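Local structure of diaminopimelate decarboxylase (2P3E) at residues Ile343-Gly351 and Ser383-Ala391; Gly289-Phe297 and Ile307-Leu316. The protein probably catalyses the pyridoxal phosphate-dependent decarboxylation of meso-diaminopimelate to L-lysine and carbon dioxide, the last step of lysine biosynthesis by the diaminopimelate pathway. All blocks are in the same frame, centred on the assembly; numbering follows the deposited sequence.

In the fold
Both contacts lie on the same side of the chain's centre, in the mixed beta-sheet part of the protein rather than in its pyridoxal-binding barrel, and their centres are about 9 Å apart. Along the chain they come in series: contact 2 closes the hairpin of strands 289-301 and 304-309 before contact 1 opens at the end of strand 338-344. That strand runs parallel to 304-309, and V344 probably bonds through both its N and its O to I307 and V309. Beyond the strand ends, P346 packs on A311 and I347 on N314. Both contacts touch the second subunit, so the hairpin and the loops beyond strand 338-344 both contribute to the dimer interface.

Contact 1 (Ile343-Gly351 and Ser383-Ala391); sequences IVGPICETG and SHYNMRPRA
N386 reaches across to I347 and C348, and its atoms can be followed outward in order. CB and CG both lie against CD1 of I347, CB at 3.9 Å. At the tip, OD1 accepts the backbone N-H of C348 (N to OD1 3.0 Å) in a nearly straight bond, 168° at the hydrogen, that lies in the carbonyl plane. The other branch, ND2, sits 3.4 Å above the ring plane of its neighbour Y385, over the ring centre, and donates to a water that also bonds C348 O and Y385 OH. The Y385 hydroxyl donates a hydrogen bond to E349: OH to OE2 is 2.7 Å, with the carboxylate oxygen met from above its plane. E349 CG lies at the edge of the Y385 ring, and the bend at chi2 (-79°) turns the carboxylate toward the hydroxyl, its plane 38° from the ring. With an alanine in place of E349 the Y385 hydroxyl would probably lose the acceptor for its hydrogen, and the ring edge the CG packed against it. Apolar contact fills in beside these bonds: CG2 of I347 is 3.6 Å from CE2 of Y385, and CD1 of I347 is equally close to CD of R388. P346 lies over one face of the R388 guanidinium, with CB 3.5 Å above the plane, while NH1 donates to a second water near P346 O. E349 is a likely substrate-binding residue, and Y377 of the second subunit, likely to bind cofactor and substrate, packs on Y385, consistent with an active site shared across the dimer. The contact thus joins the turn following strand 338-344 to the loop between strands 368-371 and 392-397, with helix 410-414 lying against H384 and M387 of that loop.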
# COMPACT_ATOMS: atom_id res chain seq x y z
N ILE B 343 12.49 7.23 13.34
CA ILE B 343 12.62 7.89 12.05
C ILE B 343 11.28 7.69 11.37
O ILE B 343 10.92 6.56 11.03
CB ILE B 343 13.79 7.31 11.22
CG1 ILE B 343 15.10 7.51 11.99
CG2 ILE B 343 13.86 7.99 9.79
CD1 ILE B 343 16.24 6.69 11.46
N VAL B 344 10.53 8.77 11.24
CA VAL B 344 9.12 8.66 10.89
C VAL B 344 8.81 9.51 9.65
O VAL B 344 9.49 10.50 9.39
CB VAL B 344 8.22 9.08 12.08
CG1 VAL B 344 8.46 8.15 13.30
CG2 VAL B 344 8.49 10.54 12.46
N GLY B 345 7.76 9.15 8.92
CA GLY B 345 7.47 9.81 7.66
C GLY B 345 6.38 10.86 7.76
O GLY B 345 5.97 11.23 8.86
N PRO B 346 5.89 11.33 6.59
CA PRO B 346 4.92 12.41 6.47
C PRO B 346 3.45 11.94 6.64
O PRO B 346 2.57 12.78 6.85
CB PRO B 346 5.15 12.90 5.03
CG PRO B 346 5.55 11.68 4.29
CD PRO B 346 6.30 10.80 5.28
N ILE B 347 3.21 10.63 6.56
CA ILE B 347 1.84 10.11 6.53
C ILE B 347 1.14 10.30 7.88
O ILE B 347 1.77 10.16 8.95
CB ILE B 347 1.79 8.61 6.13
CG1 ILE B 347 2.36 8.37 4.70
CG2 ILE B 347 0.36 8.04 6.32
CD1 ILE B 347 1.51 8.96 3.55
N CYS B 348 -0.16 10.60 7.82
CA CYS B 348 -0.95 10.81 9.02
C CYS B 348 -1.46 9.48 9.60
O CYS B 348 -2.67 9.14 9.54
CB CYS B 348 -2.10 11.80 8.75
SG CYS B 348 -2.61 12.67 10.24
N GLU B 349 -0.50 8.70 10.10
CA GLU B 349 -0.74 7.45 10.82
C GLU B 349 0.32 7.34 11.90
O GLU B 349 1.47 7.68 11.67
CB GLU B 349 -0.58 6.22 9.90
CG GLU B 349 -1.61 6.09 8.78
CD GLU B 349 -2.95 5.53 9.25
OE1 GLU B 349 -3.19 5.42 10.48
OE2 GLU B 349 -3.77 5.19 8.38
N THR B 350 -0.06 6.84 13.07
CA THR B 350 0.90 6.52 14.14
C THR B 350 1.88 5.46 13.65
O THR B 350 3.07 5.50 13.99
CB THR B 350 0.16 6.07 15.43
OG1 THR B 350 -0.71 7.14 15.86
CG2 THR B 350 1.14 5.77 16.55
N GLY B 351 1.39 4.58 12.78
CA GLY B 351 2.20 3.47 12.26
C GLY B 351 3.09 3.81 11.07
O GLY B 351 3.72 2.92 10.53
N SER B 383 2.12 3.47 -2.56
CA SER B 383 0.74 3.91 -2.83
C SER B 383 0.68 5.43 -2.94
O SER B 383 1.73 6.12 -2.94
CB SER B 383 -0.21 3.41 -1.73
OG SER B 383 0.02 4.15 -0.53
N HIS B 384 -0.55 5.95 -3.03
CA HIS B 384 -0.82 7.38 -3.08
C HIS B 384 -1.54 7.87 -1.83
O HIS B 384 -2.13 8.95 -1.84
CB HIS B 384 -1.64 7.74 -4.32
CG HIS B 384 -0.90 7.52 -5.60
ND1 HIS B 384 -1.42 6.81 -6.66
CD2 HIS B 384 0.35 7.91 -5.97
CE1 HIS B 384 -0.53 6.79 -7.64
NE2 HIS B 384 0.55 7.43 -7.24
N TYR B 385 -1.45 7.10 -0.76
CA TYR B 385 -2.08 7.48 0.49
C TYR B 385 -1.72 8.91 0.88
O TYR B 385 -0.55 9.32 0.75
CB TYR B 385 -1.71 6.45 1.58
CG TYR B 385 -2.51 6.56 2.84
CD1 TYR B 385 -3.86 6.91 2.82
CD2 TYR B 385 -1.91 6.28 4.09
CE1 TYR B 385 -4.61 7.01 4.00
CE2 TYR B 385 -2.64 6.38 5.27
CZ TYR B 385 -3.98 6.74 5.21
OH TYR B 385 -4.69 6.83 6.40
N ASN B 386 -2.72 9.68 1.31
CA ASN B 386 -2.56 11.10 1.63
C ASN B 386 -2.27 11.95 0.39
O ASN B 386 -1.72 13.05 0.50
CB ASN B 386 -1.47 11.32 2.71
CG ASN B 386 -1.85 10.79 4.11
OD1 ASN B 386 -1.11 11.01 5.05
ND2 ASN B 386 -3.01 10.12 4.25
N MET B 387 -2.65 11.45 -0.79
CA MET B 387 -2.44 12.19 -2.05
C MET B 387 -0.96 12.52 -2.26
O MET B 387 -0.62 13.61 -2.72
CB MET B 387 -3.33 13.45 -2.09
CG MET B 387 -4.73 13.22 -2.61
SD MET B 387 -4.76 12.73 -4.37
CE MET B 387 -4.12 14.22 -5.13
N ARG B 388 -0.09 11.58 -1.92
CA ARG B 388 1.34 11.77 -2.07
C ARG B 388 1.85 11.13 -3.36
O ARG B 388 1.76 9.92 -3.51
CB ARG B 388 2.10 11.21 -0.86
CG ARG B 388 1.69 11.88 0.46
CD ARG B 388 2.70 11.69 1.59
NE ARG B 388 3.76 12.69 1.52
CZ ARG B 388 3.71 13.95 2.00
NH1 ARG B 388 2.67 14.43 2.69
NH2 ARG B 388 4.77 14.74 1.81
N PRO B 389 2.37 11.95 -4.30
CA PRO B 389 2.95 11.36 -5.51
C PRO B 389 4.15 10.49 -5.14
O PRO B 389 4.88 10.79 -4.18
CB PRO B 389 3.43 12.57 -6.31
CG PRO B 389 2.65 13.74 -5.78
CD PRO B 389 2.43 13.42 -4.31
N ARG B 390 4.32 9.41 -5.89
CA ARG B 390 5.41 8.48 -5.63
C ARG B 390 6.76 9.00 -6.14
O ARG B 390 6.83 9.94 -6.95
CB ARG B 390 5.10 7.09 -6.20
CG ARG B 390 3.87 6.43 -5.54
CD ARG B 390 3.57 5.05 -6.09
NE ARG B 390 3.11 5.10 -7.49
CZ ARG B 390 2.36 4.16 -8.06
NH1 ARG B 390 1.99 3.08 -7.37
NH2 ARG B 390 1.98 4.28 -9.34
N ALA B 391 7.82 8.38 -5.63
CA ALA B 391 9.18 8.84 -5.81
C ALA B 391 9.66 8.68 -7.25
O ALA B 391 9.19 7.78 -7.97
CB ALA B 391 10.10 8.04 -4.89
O HOH W 1 0.91 13.23 4.53
O HOH W 2 -4.12 9.27 7.00

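Contact 2 (Gly289-Phe297 and Ile307-Leu316); sequences GILITQVQF and IIVDAGMNDL
The carboxylate of D310 grips strand 289-297 at two consecutive residues. Its OD1 accepts the hydroxyl of T293 (OG1 to OD1 2.7 Å), met almost end-on to the C-O bond, and the backbone N-H of Q294 (N to OD1 2.9 Å), which arrives from well above the carboxylate plane. T293 holds OG1 anti to its backbone N (chi1 -178°), facing the other segment; the second D310 oxygen, OD2, is bonded to T34. Next come the backbone bonds of the hairpin. I308 O takes two donors, Q296 N at 2.7 Å and F297 N at 3.1 Å, and I308 N returns a bond to F297 O. Two residues facing one make a classic beta bulge, which agrees with the one-residue register shift between the V295-V309 and F297-I308 pairs. The side chain of Q296 turns back along its own strand: NE2 donates to Q294 O at 3.0 Å and to Q294 OE1, with its amide plane only 10° from the D310 carboxylate plane. V295 and V309 form a non-hydrogen-bonded antiparallel pair, and V295 CG2 rests 3.8 Å from CG2 of I307. I308 CD1 lies 4.0 Å from CB of F297 and its CG2 is at the edge of that ring. Farther along, where the second segment has left the sheet, CD2 of L291 meets CB of L316 at 3.9 Å and also touches A311. Beyond V309, then, OD1 of D310 ties the departing segment to T293 and Q294, and apolar packing follows as far as L316, whose side chain adjoins R318, probably a substrate-binding residue. The buried carboxylate takes two donors at OD1, from T293 and Q294, and OD2 is hydrogen-bonded to T34, which is consistent with an ionised group.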
# COMPACT_ATOMS: atom_id res chain seq x y z
N GLY B 289 18.70 -1.62 -4.52
CA GLY B 289 18.03 -0.34 -4.42
C GLY B 289 18.14 0.26 -3.03
O GLY B 289 18.11 -0.45 -2.02
N ILE B 290 18.26 1.59 -3.00
CA ILE B 290 18.25 2.32 -1.74
C ILE B 290 17.28 3.50 -1.84
O ILE B 290 17.06 4.04 -2.93
CB ILE B 290 19.67 2.78 -1.29
CG1 ILE B 290 20.25 3.84 -2.21
CG2 ILE B 290 20.66 1.60 -1.19
CD1 ILE B 290 21.50 4.44 -1.63
N LEU B 291 16.68 3.86 -0.72
CA LEU B 291 15.73 4.95 -0.69
C LEU B 291 16.36 6.15 -0.00
O LEU B 291 16.79 6.06 1.16
CB LEU B 291 14.43 4.53 0.01
CG LEU B 291 13.34 5.60 0.24
CD1 LEU B 291 12.84 6.17 -1.09
CD2 LEU B 291 12.17 4.97 1.03
N ILE B 292 16.41 7.28 -0.72
CA ILE B 292 16.97 8.52 -0.17
C ILE B 292 15.83 9.41 0.27
O ILE B 292 14.86 9.62 -0.47
CB ILE B 292 17.84 9.31 -1.19
CG1 ILE B 292 18.90 8.40 -1.86
CG2 ILE B 292 18.50 10.55 -0.51
CD1 ILE B 292 19.80 7.60 -0.88
N THR B 293 15.97 9.94 1.48
CA THR B 293 14.93 10.78 2.05
C THR B 293 15.56 11.99 2.75
O THR B 293 16.66 11.89 3.26
CB THR B 293 14.00 9.97 3.00
OG1 THR B 293 12.96 10.81 3.50
CG2 THR B 293 14.76 9.34 4.19
N GLN B 294 14.86 13.11 2.76
CA GLN B 294 15.36 14.33 3.41
C GLN B 294 14.65 14.59 4.74
O GLN B 294 13.42 14.48 4.85
CB GLN B 294 15.19 15.52 2.46
CG GLN B 294 15.78 16.83 2.98
CD GLN B 294 15.44 18.00 2.09
OE1 GLN B 294 14.27 18.24 1.77
NE2 GLN B 294 16.46 18.74 1.69
N VAL B 295 15.45 14.93 5.75
CA VAL B 295 14.95 15.30 7.06
C VAL B 295 14.21 16.65 6.98
O VAL B 295 14.74 17.63 6.46
CB VAL B 295 16.11 15.38 8.11
CG1 VAL B 295 15.55 15.84 9.48
CG2 VAL B 295 16.84 14.03 8.24
N GLN B 296 12.97 16.66 7.47
CA GLN B 296 12.11 17.83 7.45
C GLN B 296 12.09 18.49 8.82
O GLN B 296 12.29 19.70 8.92
CB GLN B 296 10.68 17.45 7.02
CG GLN B 296 10.60 16.80 5.65
CD GLN B 296 11.26 17.61 4.56
OE1 GLN B 296 10.91 18.78 4.34
NE2 GLN B 296 12.22 17.01 3.86
N PHE B 297 11.86 17.69 9.88
CA PHE B 297 11.79 18.23 11.24
C PHE B 297 12.45 17.29 12.25
O PHE B 297 12.46 16.06 12.06
CB PHE B 297 10.34 18.45 11.69
CG PHE B 297 9.54 19.31 10.76
CD1 PHE B 297 9.68 20.69 10.77
CD2 PHE B 297 8.64 18.73 9.88
CE1 PHE B 297 8.93 21.49 9.88
CE2 PHE B 297 7.88 19.52 9.01
CZ PHE B 297 8.03 20.91 9.02
N ILE B 307 12.89 11.97 14.23
CA ILE B 307 13.49 12.54 13.03
C ILE B 307 12.43 12.35 11.94
O ILE B 307 12.17 11.23 11.48
CB ILE B 307 14.80 11.80 12.65
CG1 ILE B 307 15.84 11.96 13.78
CG2 ILE B 307 15.35 12.29 11.30
CD1 ILE B 307 17.14 11.19 13.56
N ILE B 308 11.79 13.46 11.55
CA ILE B 308 10.68 13.41 10.59
C ILE B 308 11.22 13.66 9.19
O ILE B 308 11.87 14.69 8.95
CB ILE B 308 9.57 14.44 10.97
CG1 ILE B 308 9.07 14.16 12.39
CG2 ILE B 308 8.41 14.40 9.93
CD1 ILE B 308 8.26 15.31 13.04
N VAL B 309 10.97 12.71 8.29
CA VAL B 309 11.52 12.75 6.93
C VAL B 309 10.41 12.83 5.89
O VAL B 309 9.23 12.76 6.25
CB VAL B 309 12.48 11.54 6.66
CG1 VAL B 309 13.69 11.60 7.60
CG2 VAL B 309 11.74 10.18 6.80
N ASP B 310 10.78 12.96 4.61
CA ASP B 310 9.76 13.15 3.56
C ASP B 310 9.28 11.85 2.91
O ASP B 310 8.37 11.85 2.08
CB ASP B 310 10.18 14.21 2.51
CG ASP B 310 11.47 13.86 1.74
OD1 ASP B 310 12.06 12.77 1.91
OD2 ASP B 310 11.89 14.72 0.93
N ALA B 311 9.89 10.73 3.30
CA ALA B 311 9.47 9.42 2.83
C ALA B 311 8.76 8.70 3.94
O ALA B 311 9.18 8.75 5.11
CB ALA B 311 10.67 8.59 2.35
N GLY B 312 7.69 8.01 3.60
CA GLY B 312 6.93 7.27 4.60
C GLY B 312 6.47 5.91 4.12
O GLY B 312 7.00 5.35 3.14
N MET B 313 5.47 5.38 4.83
CA MET B 313 4.94 4.06 4.51
C MET B 313 4.35 4.00 3.10
O MET B 313 4.18 2.91 2.53
CB MET B 313 3.90 3.64 5.56
CG MET B 313 2.61 4.46 5.53
SD MET B 313 1.49 4.01 6.87
CE MET B 313 1.01 2.32 6.42
N ASN B 314 4.02 5.17 2.56
CA ASN B 314 3.57 5.32 1.18
C ASN B 314 4.67 5.00 0.18
O ASN B 314 4.37 4.63 -0.97
CB ASN B 314 3.08 6.76 0.93
CG ASN B 314 4.18 7.81 1.18
OD1 ASN B 314 4.74 7.91 2.27
ND2 ASN B 314 4.46 8.60 0.16
N ASP B 315 5.92 5.17 0.60
CA ASP B 315 7.11 4.93 -0.25
C ASP B 315 7.72 3.56 0.02
O ASP B 315 8.10 2.85 -0.92
CB ASP B 315 8.17 6.01 -0.01
CG ASP B 315 7.67 7.41 -0.38
OD1 ASP B 315 7.41 7.67 -1.58
OD2 ASP B 315 7.55 8.25 0.54
N LEU B 316 7.82 3.20 1.30
CA LEU B 316 8.39 1.91 1.72
C LEU B 316 7.57 1.44 2.89
O LEU B 316 7.63 2.02 3.98
CB LEU B 316 9.87 2.06 2.13
CG LEU B 316 10.60 0.81 2.67
CD1 LEU B 316 10.58 -0.36 1.69
CD2 LEU B 316 12.05 1.14 3.07